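Side-chain contacts in probable chitinase (PDB 5JH8), which probably binds and hydrolyses chitin, as a glycoside hydrolase of family 18 built on a TIM barrel: residues Y15-L18 against T19-A23; A81-V84 against S85-Q89; A114-Q117 against G118-N121; G300-D303 against D304-A308. One frame throughout, in Å; residues are numbered along the deposited sequence.

Contact 1: residues Y15-L18 against T19-A23; sequences YAAL and TRYAA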
loop_
_atom_site.group_PDB
_atom_site.type_symbol
_atom_site.label_atom_id
_atom_site.label_comp_id
_atom_site.label_asym_id
_atom_site.label_seq_id
_atom_site.Cartn_x
_atom_site.Cartn_y
_atom_site.Cartn_z
ATOM N N TYR A 15 3.063 4.163 16.447
ATOM C CA TYR A 15 4.419 4.393 16.930
ATOM C C TYR A 15 4.923 3.201 17.739
ATOM O O TYR A 15 6.097 2.808 17.639
ATOM C CB TYR A 15 4.480 5.709 17.738
ATOM C CG TYR A 15 5.901 6.097 18.076
ATOM C CD1 TYR A 15 6.678 6.790 17.173
ATOM C CD2 TYR A 15 6.479 5.720 19.276
ATOM C CE1 TYR A 15 8.002 7.079 17.450
ATOM C CE2 TYR A 15 7.798 6.005 19.559
ATOM C CZ TYR A 15 8.553 6.680 18.634
ATOM O OH TYR A 15 9.879 6.962 18.861
ATOM N N ALA A 16 4.047 2.613 18.546
ATOM C CA ALA A 16 4.414 1.415 19.279
ATOM C C ALA A 16 4.847 0.310 18.323
ATOM O O ALA A 16 5.819 -0.401 18.594
ATOM C CB ALA A 16 3.240 0.947 20.128
ATOM N N ALA A 17 4.137 0.151 17.202
ATOM C CA ALA A 17 4.488 -0.870 16.221
ATOM C C ALA A 17 5.757 -0.503 15.450
ATOM O O ALA A 17 6.583 -1.380 15.176
ATOM C CB ALA A 17 3.326 -1.085 15.260
ATOM N N LEU A 18 5.916 0.767 15.082
ATOM C CA LEU A 18 7.127 1.229 14.405
ATOM C C LEU A 18 8.355 0.824 15.210
ATOM O O LEU A 18 9.338 0.301 14.681
ATOM C CB LEU A 18 7.082 2.765 14.272
ATOM C CG LEU A 18 8.242 3.392 13.516
ATOM C CD1 LEU A 18 8.085 3.231 12.017
ATOM C CD2 LEU A 18 8.344 4.866 13.878
ATOM N N THR A 19 8.322 1.091 16.519
ATOM C CA THR A 19 9.476 0.798 17.337
ATOM C C THR A 19 9.570 -0.687 17.656
ATOM O O THR A 19 10.672 -1.238 17.684
ATOM C CB THR A 19 9.496 1.677 18.597
ATOM O OG1 THR A 19 8.325 1.435 19.397
ATOM C CG2 THR A 19 9.578 3.152 18.258
ATOM N N ARG A 20 8.444 -1.376 17.848
ATOM C CA ARG A 20 8.511 -2.793 18.184
ATOM C C ARG A 20 9.047 -3.615 17.020
ATOM O O ARG A 20 9.766 -4.596 17.230
ATOM C CB ARG A 20 7.135 -3.321 18.592
ATOM C CG ARG A 20 7.175 -4.731 19.138
ATOM C CD ARG A 20 5.813 -5.176 19.659
ATOM N NE ARG A 20 5.832 -6.541 20.173
ATOM C CZ ARG A 20 6.145 -6.867 21.420
ATOM N NH1 ARG A 20 6.474 -5.938 22.302
ATOM N NH2 ARG A 20 6.105 -8.137 21.791
ATOM N N TYR A 21 8.711 -3.236 15.786
ATOM C CA TYR A 21 8.948 -4.087 14.625
ATOM C C TYR A 21 10.103 -3.603 13.753
ATOM O O TYR A 21 10.272 -4.070 12.625
ATOM C CB TYR A 21 7.647 -4.298 13.839
ATOM C CG TYR A 21 6.603 -4.981 14.685
ATOM C CD1 TYR A 21 6.871 -6.212 15.277
ATOM C CD2 TYR A 21 5.354 -4.411 14.912
ATOM C CE1 TYR A 21 5.952 -6.839 16.075
ATOM C CE2 TYR A 21 4.414 -5.032 15.691
ATOM C CZ TYR A 21 4.722 -6.245 16.276
ATOM O OH TYR A 21 3.756 -6.845 17.046
ATOM N N ALA A 22 10.925 -2.701 14.263
ATOM C CA ALA A 22 11.992 -2.098 13.471
ATOM C C ALA A 22 13.153 -3.038 13.138
ATOM O O ALA A 22 14.056 -2.622 12.408
ATOM C CB ALA A 22 12.543 -0.872 14.202
ATOM N N ALA A 23 13.179 -4.257 13.664
ATOM C CA ALA A 23 14.105 -5.271 13.185
ATOM C C ALA A 23 13.512 -6.104 12.057
ATOM O O ALA A 23 14.234 -6.910 11.465
ATOM C CB ALA A 23 14.543 -6.194 14.333
#
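Tyr15 holds CG trans to its main-chain nitrogen (chi1 -171°), which carries the phenol forward along the helix, while Thr19, with chi1 at 61°, sets its methyl beside its own nitrogen and over that phenol. The pair sits one turn apart on helix 14-20, the crossover helix between parallel strands 3-8 and 27-35 of the family 18 TIM barrel. The meeting is a CH-pi contact: Thr19 CG2 lies 4.0 Å from the centroid of the Tyr15 ring, 29° off its normal. The methyl is displaced toward the hydroxyl end of the ring, and the shortest approach is Thr19 CG2 to Tyr15 CE2 at 3.6 Å. Phe55 of helix 50-58 touches both side chains.

The same torsion of Thr19 turns its hydroxyl back to the helix. OG1 of Thr19 stands 3.2 Å from Tyr15 O and equally far from Ala16 O, so its one proton has two acceptors within reach and its choice is not settled. The backbone bonds of the helix include Thr19 N to Tyr15 O at 3.0 Å and Arg20 N to Ala16 O at 2.9 Å. Tyr21 still donates its N-H to Ala17 O, although it is the first residue to leave helical angles.

Arg20 NE forms a salt bridge and Tyr21 OH a hydrogen bond with Asp304 OD1, which ties the end of helix 14-20 to the first residue of helix 304-309. The Tyr21 ring packs back on the helix, its CD2 3.9 Å from Ala17 CB, and Arg20 CG rests 3.9 Å above one face of that ring, toward the rim.

Contact 2: residues A81-V84 against S85-Q89; sequences AHAV and STSAQ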
loop_
_atom_site.group_PDB
_atom_site.type_symbol
_atom_site.label_atom_id
_atom_site.label_comp_id
_atom_site.label_asym_id
_atom_site.label_seq_id
_atom_site.Cartn_x
_atom_site.Cartn_y
_atom_site.Cartn_z
ATOM N N ALA A 81 -4.455 15.589 -8.686
ATOM C CA ALA A 81 -3.498 14.821 -9.473
ATOM C C ALA A 81 -3.329 15.420 -10.861
ATOM O O ALA A 81 -2.218 15.487 -11.388
ATOM C CB ALA A 81 -3.911 13.351 -9.544
ATOM N N HIS A 82 -4.431 15.853 -11.472
ATOM C CA HIS A 82 -4.349 16.486 -12.783
ATOM C C HIS A 82 -3.493 17.754 -12.743
ATOM O O HIS A 82 -2.609 17.950 -13.582
ATOM C CB HIS A 82 -5.748 16.823 -13.282
ATOM C CG HIS A 82 -5.734 17.618 -14.544
ATOM N ND1 HIS A 82 -5.476 17.049 -15.768
ATOM C CD2 HIS A 82 -5.884 18.943 -14.767
ATOM C CE1 HIS A 82 -5.500 17.983 -16.701
ATOM N NE2 HIS A 82 -5.740 19.145 -16.118
ATOM N N ALA A 83 -3.751 18.622 -11.766
ATOM C CA ALA A 83 -3.026 19.888 -11.663
ATOM C C ALA A 83 -1.534 19.656 -11.431
ATOM O O ALA A 83 -0.695 20.243 -12.114
ATOM C CB ALA A 83 -3.633 20.732 -10.543
ATOM N N VAL A 84 -1.184 18.786 -10.478
ATOM C CA VAL A 84 0.217 18.488 -10.186
ATOM C C VAL A 84 0.910 17.916 -11.411
ATOM O O VAL A 84 2.104 18.151 -11.629
ATOM C CB VAL A 84 0.258 17.518 -8.984
ATOM C CG1 VAL A 84 1.609 16.814 -8.860
ATOM C CG2 VAL A 84 -0.112 18.268 -7.719
ATOM N N SER A 85 0.187 17.139 -12.215
ATOM C CA SER A 85 0.782 16.512 -13.383
ATOM C C SER A 85 0.852 17.441 -14.584
ATOM O O SER A 85 1.473 17.078 -15.587
ATOM C CB SER A 85 -0.007 15.266 -13.774
ATOM O OG SER A 85 0.006 14.291 -12.751
ATOM N N THR A 86 0.223 18.610 -14.518
ATOM C CA THR A 86 0.210 19.516 -15.660
ATOM C C THR A 86 0.651 20.913 -15.225
ATOM O O THR A 86 1.850 21.211 -15.182
ATOM C CB THR A 86 -1.165 19.526 -16.356
ATOM O OG1 THR A 86 -2.176 19.968 -15.449
ATOM C CG2 THR A 86 -1.533 18.156 -16.876
ATOM N N SER A 87 -0.311 21.760 -14.861
ATOM C CA SER A 87 -0.027 23.178 -14.660
ATOM C C SER A 87 0.923 23.439 -13.501
ATOM O O SER A 87 1.685 24.413 -13.539
ATOM C CB SER A 87 -1.338 23.942 -14.455
ATOM O OG SER A 87 -2.098 23.402 -13.387
ATOM N N ALA A 88 0.888 22.611 -12.459
ATOM C CA ALA A 88 1.718 22.812 -11.278
ATOM C C ALA A 88 2.878 21.829 -11.222
ATOM O O ALA A 88 3.476 21.638 -10.156
ATOM C CB ALA A 88 0.887 22.735 -9.996
ATOM N N GLN A 89 3.224 21.225 -12.361
ATOM C CA GLN A 89 4.244 20.186 -12.337
ATOM C C GLN A 89 5.582 20.724 -11.862
ATOM O O GLN A 89 6.262 20.078 -11.064
ATOM C CB GLN A 89 4.380 19.539 -13.708
ATOM C CG GLN A 89 5.114 18.226 -13.678
ATOM C CD GLN A 89 5.431 17.711 -15.065
ATOM O OE1 GLN A 89 6.463 18.053 -15.642
ATOM N NE2 GLN A 89 4.536 16.894 -15.618
#
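Ser85 and Ala81 begin a chain of bonds that brings helix 78-85 to its end. The carbonyl oxygen of Ala81 is held twice: Ser85 OG donates to it at 2.9 Å and Ser85 N at 3.0 Å, from opposite faces of the carbonyl plane. With OG beside its own nitrogen (chi1 -62°), the serine can deliver both donors to one oxygen, and its buried hydroxyl has an acceptor.

One residue on, Thr86 OG1 donates to His82 O at 2.8 Å, coming from 39° out of the carbonyl plane. That hydroxyl oxygen merely lies over one face of the imidazole, 3.7 Å from His82 NE2 and toward the ring's rim; the ring's hydrogen bond is made by ND1, to Asp119 OD1.

Ala83 O again takes two donors, from opposite faces of its plane: Thr86 N, well above the plane, and Ala88 N at 2.9 Å. The second spans five residues and is thus longer in sequence than an alpha-helical bond, as the chain leaves the helix and folds through a type I beta turn from Thr86 to Gln89, closed by Gln89 N to Thr86 O at 3.1 Å. Val84 O has a CA-H...O contact with Gln89 CA. Gln89 NE2 reaches Ser85 O only weakly and has a further partner in His125 ND1.

Ala88 is the N-cap of helix 89-96, so this connector joins two consecutive helices. It packs against helix 120-135, where Val84 and Ser85 touch Phe126, Thr86 touches Asn122 and Gln89 touches Val129; Ala81 and Val84 also meet Phe112, in the loop after strand 107-111.

Contact 3: residues A114-Q117 against G118-N121; sequences AVAQ and GDRN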
loop_
_atom_site.group_PDB
_atom_site.type_symbol
_atom_site.label_atom_id
_atom_site.label_comp_id
_atom_site.label_asym_id
_atom_site.label_seq_id
_atom_site.Cartn_x
_atom_site.Cartn_y
_atom_site.Cartn_z
ATOM N N ALA A 114 -7.113 7.542 -7.473
ATOM C CA ALA A 114 -8.179 8.159 -8.249
ATOM C C ALA A 114 -7.625 9.059 -9.352
ATOM O O ALA A 114 -8.289 10.014 -9.782
ATOM C CB ALA A 114 -9.167 8.914 -7.355
ATOM N N VAL A 115 -6.432 8.735 -9.860
ATOM C CA VAL A 115 -5.952 9.423 -11.048
ATOM C C VAL A 115 -6.938 9.163 -12.176
ATOM O O VAL A 115 -7.288 8.008 -12.458
ATOM C CB VAL A 115 -4.526 8.975 -11.402
ATOM C CG1 VAL A 115 -4.097 9.516 -12.750
ATOM C CG2 VAL A 115 -3.544 9.400 -10.318
ATOM N N ALA A 116 -7.401 10.238 -12.820
ATOM C CA ALA A 116 -8.393 10.118 -13.884
ATOM C C ALA A 116 -7.804 9.402 -15.091
ATOM O O ALA A 116 -6.633 9.576 -15.432
ATOM C CB ALA A 116 -8.864 11.502 -14.326
ATOM N N GLN A 117 -8.630 8.604 -15.764
ATOM C CA GLN A 117 -8.142 7.872 -16.928
ATOM C C GLN A 117 -7.560 8.813 -17.977
ATOM O O GLN A 117 -6.572 8.475 -18.640
ATOM C CB GLN A 117 -9.226 6.966 -17.505
ATOM C CG GLN A 117 -10.495 7.664 -17.953
ATOM C CD GLN A 117 -11.570 6.667 -18.323
ATOM O OE1 GLN A 117 -11.274 5.517 -18.638
ATOM N NE2 GLN A 117 -12.825 7.093 -18.255
ATOM N N GLY A 118 -8.136 10.005 -18.127
ATOM C CA GLY A 118 -7.613 10.951 -19.097
ATOM C C GLY A 118 -6.248 11.509 -18.756
ATOM O O GLY A 118 -5.627 12.163 -19.601
ATOM N N ASP A 119 -5.776 11.272 -17.541
ATOM C CA ASP A 119 -4.481 11.757 -17.083
ATOM C C ASP A 119 -3.388 10.704 -17.154
ATOM O O ASP A 119 -2.305 10.936 -16.624
ATOM C CB ASP A 119 -4.593 12.296 -15.661
ATOM C CG ASP A 119 -5.220 13.667 -15.622
ATOM O OD1 ASP A 119 -4.850 14.500 -16.479
ATOM O OD2 ASP A 119 -6.090 13.912 -14.756
ATOM N N ARG A 120 -3.620 9.592 -17.855
ATOM C CA ARG A 120 -2.627 8.525 -17.943
ATOM C C ARG A 120 -1.255 9.061 -18.340
ATOM O O ARG A 120 -0.254 8.862 -17.639
ATOM C CB ARG A 120 -3.085 7.452 -18.932
ATOM C CG ARG A 120 -2.075 6.329 -19.162
ATOM C CD ARG A 120 -2.580 5.416 -20.251
ATOM N NE ARG A 120 -1.737 4.279 -20.580
ATOM C CZ ARG A 120 -1.831 3.079 -20.008
ATOM N NH1 ARG A 120 -2.696 2.869 -19.037
ATOM N NH2 ARG A 120 -1.059 2.082 -20.406
ATOM N N ASN A 121 -1.193 9.757 -19.471
ATOM C CA ASN A 121 0.099 10.222 -19.963
ATOM C C ASN A 121 0.623 11.414 -19.163
ATOM O O ASN A 121 1.837 11.555 -18.988
ATOM C CB ASN A 121 0.030 10.551 -21.449
ATOM C CG ASN A 121 -0.177 9.320 -22.314
ATOM O OD1 ASN A 121 0.029 8.183 -21.876
ATOM N ND2 ASN A 121 -0.590 9.543 -23.559
HETATM O O HOH W 1 -6.389 12.752 -12.267
#
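The lead-in to helix 120-135, where Ala116 meets Asp119, follows strand 107-111 of the TIM barrel; Asp111 and Glu113, at and just past the end of that strand, line the pocket that holds a bound histidine. Two i to i+3 backbone bonds, of the 3-10 kind, make the turn. Asp119 N donates to Ala116 O at 2.8 Å and Arg120 N to Gln117 O at 3.3 Å, each donor standing more than 50° out of its acceptor's carbonyl plane.

Asp119 occupies the N-cap position, yet its carboxylate makes no capping bond. Its CG stands beside its own nitrogen (chi1 -77°), and the group reaches back toward the incoming loop. There OD2 lies 3.7 Å from Ala116 CB, and a water joins the two residues: it accepts from Ala116 N at 2.8 Å and donates to Asp119 OD2 at 2.8 Å. The Val115 and Asp119 side chains cross obliquely, CG1 of Val115 coming within 4.1 Å of Asp119 CB. The side chain of Arg120 leads off instead to Tyr159, giving NH1 to its carbonyl oxygen and a cation-pi contact to its ring.

The other oxygen of Asp119, OD1, accepts from Asn122 ND2 and His82 ND1. With donors on both oxygens, the buried carboxylate is held against rotation, and such surroundings would probably keep it ionised.

Contact 4: residues G300-D303 against D304-A308; sequences GMED and DAFWA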
loop_
_atom_site.group_PDB
_atom_site.type_symbol
_atom_site.label_atom_id
_atom_site.label_comp_id
_atom_site.label_asym_id
_atom_site.label_seq_id
_atom_site.Cartn_x
_atom_site.Cartn_y
_atom_site.Cartn_z
ATOM N N GLY A 300 0.389 -0.801 13.337
ATOM C CA GLY A 300 -0.641 -0.556 14.313
ATOM C C GLY A 300 -1.796 -1.522 14.203
ATOM O O GLY A 300 -2.620 -1.585 15.116
HETATM N N MSE A 301 -1.880 -2.272 13.110
HETATM C CA MSE A 301 -2.967 -3.212 12.917
HETATM C C MSE A 301 -2.611 -4.639 13.323
HETATM O O MSE A 301 -3.476 -5.524 13.316
HETATM C CB MSE A 301 -3.354 -3.240 11.438
HETATM C CG MSE A 301 -3.793 -1.926 10.894
HETATM SE SE MSE A 301 -4.312 -2.205 9.042
HETATM C CE MSE A 301 -4.740 -0.350 8.584
ATOM N N GLU A 302 -1.336 -4.879 13.581
ATOM C CA GLU A 302 -0.766 -6.218 13.608
ATOM C C GLU A 302 -0.366 -6.643 15.017
ATOM O O GLU A 302 -0.522 -5.910 15.988
ATOM C CB GLU A 302 0.402 -6.308 12.624
ATOM C CG GLU A 302 1.752 -5.759 13.105
ATOM C CD GLU A 302 1.903 -4.260 13.033
ATOM O OE1 GLU A 302 1.080 -3.513 13.619
ATOM O OE2 GLU A 302 2.890 -3.790 12.416
ATOM N N ASP A 303 0.148 -7.863 15.102
ATOM C CA ASP A 303 0.793 -8.370 16.299
ATOM C C ASP A 303 2.041 -9.130 15.863
ATOM O O ASP A 303 2.397 -9.146 14.685
ATOM C CB ASP A 303 -0.167 -9.199 17.160
ATOM C CG ASP A 303 -0.702 -10.415 16.447
ATOM O OD1 ASP A 303 0.030 -10.995 15.618
ATOM O OD2 ASP A 303 -1.888 -10.757 16.696
ATOM N N ASP A 304 2.726 -9.762 16.820
ATOM C CA ASP A 304 4.026 -10.354 16.519
ATOM C C ASP A 304 3.920 -11.452 15.468
ATOM O O ASP A 304 4.846 -11.634 14.677
ATOM C CB ASP A 304 4.661 -10.924 17.786
ATOM C CG ASP A 304 5.078 -9.871 18.791
ATOM O OD1 ASP A 304 4.970 -8.664 18.526
ATOM O OD2 ASP A 304 5.536 -10.305 19.866
ATOM N N ALA A 305 2.794 -12.173 15.419
ATOM C CA ALA A 305 2.673 -13.272 14.469
ATOM C C ALA A 305 2.635 -12.790 13.032
ATOM O O ALA A 305 3.035 -13.525 12.126
ATOM C CB ALA A 305 1.423 -14.098 14.745
ATOM N N PHE A 306 2.166 -11.561 12.792
ATOM C CA PHE A 306 2.183 -11.022 11.447
ATOM C C PHE A 306 3.606 -10.909 10.930
ATOM O O PHE A 306 3.929 -11.397 9.840
ATOM C CB PHE A 306 1.504 -9.647 11.438
ATOM C CG PHE A 306 1.486 -9.012 10.080
ATOM C CD1 PHE A 306 0.526 -9.380 9.149
ATOM C CD2 PHE A 306 2.406 -8.033 9.728
ATOM C CE1 PHE A 306 0.498 -8.799 7.901
ATOM C CE2 PHE A 306 2.377 -7.447 8.474
ATOM C CZ PHE A 306 1.396 -7.819 7.573
ATOM N N TRP A 307 4.472 -10.246 11.698
ATOM C CA TRP A 307 5.844 -10.073 11.250
ATOM C C TRP A 307 6.622 -11.383 11.231
ATOM O O TRP A 307 7.499 -11.548 10.384
ATOM C CB TRP A 307 6.536 -8.979 12.066
ATOM C CG TRP A 307 6.031 -7.615 11.704
ATOM C CD1 TRP A 307 5.176 -6.837 12.438
ATOM C CD2 TRP A 307 6.311 -6.887 10.505
ATOM N NE1 TRP A 307 4.903 -5.669 11.757
ATOM C CE2 TRP A 307 5.599 -5.670 10.580
ATOM C CE3 TRP A 307 7.082 -7.144 9.372
ATOM C CZ2 TRP A 307 5.658 -4.714 9.570
ATOM C CZ3 TRP A 307 7.138 -6.200 8.377
ATOM C CH2 TRP A 307 6.441 -4.999 8.488
ATOM N N ALA A 308 6.311 -12.320 12.122
ATOM C CA ALA A 308 6.951 -13.628 12.039
ATOM C C ALA A 308 6.607 -14.298 10.713
ATOM O O ALA A 308 7.466 -14.945 10.099
ATOM C CB ALA A 308 6.516 -14.497 13.226
#
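The backbone runs extended through Glu302 and Asp303 and turns helical at Asp304, so that the first turn closes with Phe306 N donating to Asp303 O at 3.1 Å. Asp303 is the N-cap: its OD1 accepts from Ala305 N at 3.0 Å, but this capping bond is weak and bent, and the firmer partner of OD1 is Trp234 NE1.

Glu302 points toward the first turn of the helix. Its chain folds at the second torsion (chi2 -80°), which swings the carboxylate across to the indole of Trp307. NE1 of Trp307 gives its proton to Glu302 OE2 at 2.8 Å in a nearly straight bond of 167°. The oxygen lies at the indole edge, close to the ring plane, and uses its anti lone pair, while carboxylate and ring are turned 37° from each other. On the syn side, Glu302 OE1 is met by Gly300 N at 2.8 Å. Each oxygen of this buried group thus has an N-H, which fixes its rotation.

This is the segment after strand 293-297, which pairs with strand 3-8 to close the TIM barrel; helix 304-309 follows it directly. Tyr297, on that strand, belongs to the pockets of both bound ligands. Met301 packs on the pocket residues Tyr11, Tyr219 and Met231, whereas the side chain of Phe306 is about 12 Å from each ligand.

Carbon packing continues beside the bond. Glu302 CG is 3.7 Å from Trp307 CD1, and Glu302 CB is 3.7 Å from Phe306 CB. The two helix rings also touch, Phe306 CD2 lying 3.9 Å above one face of Trp307, offset toward the rim, and Phe306 meets Trp234 edge to face.

In the fold
All four contacts mix buried and exposed side chains: Leu18 and Tyr21, Val84 and Ser85, Val115 and Asp119, and Glu302, Phe306 and Trp307 are buried, whereas Ala16, Ser87, Gln117 and Asp304 are exposed. Contacts 1 and 4 touch, their centres about 10 Å apart, joining the barrel's first crossover helix to its closing segment through Asp304 and the touching rings of Tyr21 and Trp307. Contacts 2 and 3, with centres about 11 Å apart, meet through His82 and Asp119, which link the last turn of helix 78-85 to the N-cap of helix 120-135. Aromatic rings carry much of contacts 1 and 4; contact 2 depends on hydroxyls at carbonyls, contact 3 on a hydrated carboxylate.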